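Local structure of insect group II chitinase (Ostrinia furnacalis, 5Y2C) at residues F3-Y8 and H368-K373. The protein probably hydrolyses the beta-1,4 linkages of chitin with its family 18 glycoside hydrolase domain. Sequence-based numbering, arbitrary orientation.
Sequences FKVVCY and HVLRGK. With NAG (2-acetamido-2-deoxy-beta-D-glucopyranose), chain C.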
ATOM      1  N   PHE A   3       3.231 -17.852   3.383  1.00 34.94           N
ATOM      2  CA  PHE A   3       2.735 -16.486   3.478  1.00 32.85           C
ATOM      3  C   PHE A   3       3.686 -15.566   2.731  1.00 40.57           C
ATOM      4  O   PHE A   3       4.912 -15.700   2.832  1.00 45.31           O
ATOM      5  CB  PHE A   3       2.580 -16.014   4.943  1.00 32.69           C
ATOM      6  CG  PHE A   3       1.533 -16.777   5.719  1.00 34.76           C
ATOM      7  CD1 PHE A   3       0.174 -16.576   5.475  1.00 32.60           C
ATOM      8  CD2 PHE A   3       1.901 -17.708   6.678  1.00 25.07           C
ATOM      9  CE1 PHE A   3      -0.791 -17.293   6.169  1.00 24.97           C
ATOM     10  CE2 PHE A   3       0.938 -18.421   7.373  1.00 31.16           C
ATOM     11  CZ  PHE A   3      -0.405 -18.211   7.119  1.00 22.50           C
ATOM     12  N   LYS A   4       3.114 -14.654   1.958  1.00 34.93           N
ATOM     13  CA  LYS A   4       3.884 -13.647   1.246  1.00 40.79           C
ATOM     14  C   LYS A   4       4.053 -12.400   2.108  1.00 31.76           C
ATOM     15  O   LYS A   4       3.197 -12.071   2.935  1.00 31.00           O
ATOM     16  CB  LYS A   4       3.194 -13.274  -0.074  1.00 37.08           C
ATOM     17  CG  LYS A   4       3.127 -14.394  -1.098  1.00 31.45           C
ATOM     18  CD  LYS A   4       2.290 -13.959  -2.307  1.00 28.97           C
ATOM     19  CE  LYS A   4       2.349 -15.002  -3.414  1.00 31.26           C
ATOM     20  NZ  LYS A   4       1.557 -16.193  -3.063  1.00 29.07           N
ATOM     21  N   VAL A   5       5.183 -11.720   1.923  1.00 33.98           N
ATOM     22  CA  VAL A   5       5.400 -10.378   2.452  1.00 25.73           C
ATOM     23  C   VAL A   5       5.739  -9.510   1.245  1.00 28.81           C
ATOM     24  O   VAL A   5       6.878  -9.520   0.767  1.00 30.38           O
ATOM     25  CB  VAL A   5       6.502 -10.328   3.520  1.00 28.46           C
ATOM     26  CG1 VAL A   5       6.721  -8.890   3.986  1.00 23.24           C
ATOM     27  CG2 VAL A   5       6.151 -11.216   4.707  1.00 18.97           C
ATOM     28  N   VAL A   6       4.744  -8.777   0.736  1.00 28.50           N
ATOM     29  CA  VAL A   6       4.875  -7.972  -0.476  1.00 19.06           C
ATOM     30  C   VAL A   6       5.298  -6.565  -0.068  1.00 27.33           C
ATOM     31  O   VAL A   6       4.558  -5.861   0.626  1.00 30.40           O
ATOM     32  CB  VAL A   6       3.556  -7.942  -1.272  1.00 27.05           C
ATOM     33  CG1 VAL A   6       3.677  -7.056  -2.499  1.00 18.66           C
ATOM     34  CG2 VAL A   6       3.100  -9.355  -1.674  1.00 24.77           C
ATOM     35  N   CYS A   7       6.490  -6.158  -0.488  1.00 26.44           N
ATOM     36  CA  CYS A   7       7.074  -4.883  -0.103  1.00 18.99           C
ATOM     37  C   CYS A   7       7.003  -3.920  -1.265  1.00 25.71           C
ATOM     38  O   CYS A   7       7.472  -4.241  -2.361  1.00 31.42           O
ATOM     39  CB  CYS A   7       8.533  -5.044   0.309  1.00 19.17           C
ATOM     40  SG  CYS A   7       8.860  -6.172   1.670  1.00 33.49           S
ATOM     41  N   TYR A   8       6.450  -2.734  -1.024  1.00 26.07           N
ATOM     42  CA  TYR A   8       6.451  -1.686  -2.030  1.00 22.10           C
ATOM     43  C   TYR A   8       7.703  -0.838  -1.840  1.00 29.34           C
ATOM     44  O   TYR A   8       7.950  -0.311  -0.748  1.00 25.81           O
ATOM     45  CB  TYR A   8       5.176  -0.856  -1.933  1.00 23.66           C
ATOM     46  CG  TYR A   8       4.027  -1.532  -2.643  1.00 27.99           C
ATOM     47  CD1 TYR A   8       3.211  -2.440  -1.982  1.00 29.04           C
ATOM     48  CD2 TYR A   8       3.788  -1.302  -3.993  1.00 21.61           C
ATOM     49  CE1 TYR A   8       2.170  -3.067  -2.640  1.00 24.26           C
ATOM     50  CE2 TYR A   8       2.761  -1.926  -4.649  1.00 22.08           C
ATOM     51  CZ  TYR A   8       1.956  -2.803  -3.973  1.00 29.53           C
ATOM     52  OH  TYR A   8       0.933  -3.420  -4.643  1.00 28.36           O
ATOM     53  N   HIS A 368       8.405 -11.610  11.240  1.00 24.18           N
ATOM     54  CA  HIS A 368       8.428 -12.477  12.405  1.00 20.59           C
ATOM     55  C   HIS A 368       7.169 -13.328  12.483  1.00 29.30           C
ATOM     56  O   HIS A 368       7.243 -14.544  12.700  1.00 32.72           O
ATOM     57  CB  HIS A 368       8.587 -11.612  13.657  1.00 28.26           C
ATOM     58  CG  HIS A 368       8.393 -12.356  14.937  1.00 44.59           C
ATOM     59  ND1 HIS A 368       9.240 -13.356  15.356  1.00 36.19           N
ATOM     60  CD2 HIS A 368       7.444 -12.241  15.894  1.00 39.70           C
ATOM     61  CE1 HIS A 368       8.821 -13.822  16.519  1.00 48.37           C
ATOM     62  NE2 HIS A 368       7.733 -13.161  16.866  1.00 40.99           N
ATOM     63  N   VAL A 369       6.008 -12.719  12.243  1.00 33.70           N
ATOM     64  CA  VAL A 369       4.746 -13.436  12.392  1.00 31.78           C
ATOM     65  C   VAL A 369       4.516 -14.379  11.217  1.00 33.51           C
ATOM     66  O   VAL A 369       4.075 -15.518  11.400  1.00 34.04           O
ATOM     67  CB  VAL A 369       3.585 -12.438  12.534  1.00 29.44           C
ATOM     68  CG1 VAL A 369       2.258 -13.179  12.481  1.00 26.03           C
ATOM     69  CG2 VAL A 369       3.727 -11.629  13.799  1.00 23.48           C
ATOM     70  N   LEU A 370       4.786 -13.923   9.999  1.00 31.92           N
ATOM     71  CA  LEU A 370       4.416 -14.693   8.823  1.00 29.14           C
ATOM     72  C   LEU A 370       5.505 -15.636   8.345  1.00 31.78           C
ATOM     73  O   LEU A 370       5.183 -16.635   7.686  1.00 34.21           O
ATOM     74  CB  LEU A 370       4.039 -13.761   7.675  1.00 27.33           C
ATOM     75  CG  LEU A 370       2.849 -12.842   7.937  1.00 30.54           C
ATOM     76  CD1 LEU A 370       2.607 -11.944   6.735  1.00 26.61           C
ATOM     77  CD2 LEU A 370       1.590 -13.645   8.314  1.00 25.56           C
ATOM     78  N   ARG A 371       6.782 -15.352   8.648  1.00 31.01           N
ATOM     79  CA  ARG A 371       7.880 -16.146   8.116  1.00 33.89           C
ATOM     80  C   ARG A 371       8.831 -16.703   9.178  1.00 36.70           C
ATOM     81  O   ARG A 371       9.820 -17.352   8.818  1.00 35.34           O
ATOM     82  CB  ARG A 371       8.654 -15.329   7.069  1.00 22.84           C
ATOM     83  CG  ARG A 371       7.755 -14.878   5.912  1.00 29.47           C
ATOM     84  CD  ARG A 371       8.488 -13.944   4.989  1.00 35.32           C
ATOM     85  NE  ARG A 371       9.499 -14.617   4.184  1.00 36.30           N
ATOM     86  CZ  ARG A 371      10.617 -14.039   3.750  1.00 30.50           C
ATOM     87  NH1 ARG A 371      10.892 -12.792   4.076  1.00 28.97           N
ATOM     88  NH2 ARG A 371      11.463 -14.723   3.006  1.00 31.63           N
ATOM     89  N   GLY A 372       8.553 -16.490  10.461  1.00 35.25           N
ATOM     90  CA  GLY A 372       9.326 -17.085  11.531  1.00 32.74           C
ATOM     91  C   GLY A 372      10.676 -16.470  11.828  1.00 41.77           C
ATOM     92  O   GLY A 372      11.515 -17.115  12.464  1.00 46.31           O
ATOM     93  N   LYS A 373      10.922 -15.232  11.403  1.00 37.05           N
ATOM     94  CA  LYS A 373      12.188 -14.591  11.707  1.00 39.88           C
ATOM     95  C   LYS A 373      12.189 -14.278  13.194  1.00 46.97           C
ATOM     96  O   LYS A 373      11.272 -13.619  13.686  1.00 46.61           O
ATOM     97  CB  LYS A 373      12.348 -13.314  10.897  1.00 25.81           C
ATOM     98  CG  LYS A 373      12.020 -13.445   9.378  1.00 58.78           C
ATOM     99  CD  LYS A 373      13.199 -13.783   8.451  1.00 59.28           C
ATOM    100  CE  LYS A 373      12.789 -14.702   7.283  1.00 46.06           C
ATOM    101  NZ  LYS A 373      13.934 -14.920   6.321  1.00 47.83           N
TER
HETATM  102  C1  NAG C   4      -2.323   3.872  -2.390  1.00 30.49           C
HETATM  103  C2  NAG C   4      -1.285   3.773  -3.486  1.00 18.80           C
HETATM  104  C3  NAG C   4      -0.180   4.818  -3.374  1.00 35.26           C
HETATM  105  C4  NAG C   4      -0.233   5.745  -2.171  1.00 31.45           C
HETATM  106  C5  NAG C   4      -0.520   4.850  -0.984  1.00 31.30           C
HETATM  107  C6  NAG C   4      -0.690   5.562   0.322  1.00 24.91           C
HETATM  108  C7  NAG C   4      -0.826   1.670  -4.547  1.00 25.09           C
HETATM  109  C8  NAG C   4      -0.185   0.361  -4.357  1.00 19.97           C
HETATM  110  N2  NAG C   4      -0.684   2.478  -3.559  1.00 28.80           N
HETATM  111  O3  NAG C   4      -0.176   5.545  -4.560  1.00 26.82           O
HETATM  112  O4  NAG C   4       0.953   6.413  -2.008  1.00 33.43           O
HETATM  113  O5  NAG C   4      -1.664   4.040  -1.185  1.00 34.61           O
HETATM  114  O6  NAG C   4      -1.593   6.600   0.215  1.00 34.63           O
HETATM  115  O7  NAG C   4      -1.393   1.936  -5.529  1.00 29.06           O
HETATM  116  O   HOH W   1       5.376 -18.183   5.316  1.00 36.33           O
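Leu370 lies against Phe3 and Val5, bringing the last turn of helix 361-371 onto the start of strand 4-10. Its CB meets Phe3 CB at 3.8 Å, and the two side chains cross at about a right angle. One branch, CD2, sits 4.0 Å above the Phe3 ring plane, displaced toward the rim; the other, CD1, reaches the backbone O of Lys4 at 3.8 Å and the CG2 methyl of Val5. A forked leucine thus fills two places at once, while the Phe3 side chain also touches Arg333 of helix 322-334. Water joins the backbones, accepting from Phe3 N and donating to Leu370 O, so two polar atoms beside this apolar patch are satisfied. Val5, compact and beta-branched, suits a strand and presents CG2 to Arg371 CD at 3.6 Å as well as to Leu370. Beyond CD, the bend at chi3 (72°) turns the guanidinium aside, where NH1 bonds Asn367 OD1 and Glu30 O. Farther along the strand, Tyr8 CE2 approaches NAG C8 at 3.7 Å, and its hydroxyl bonds Asp121. The arrangement is that of a TIM barrel, the family 18 fold, in which a C-terminal helix packs outside the first barrel strand and that strand leads into the glycan-binding cleft.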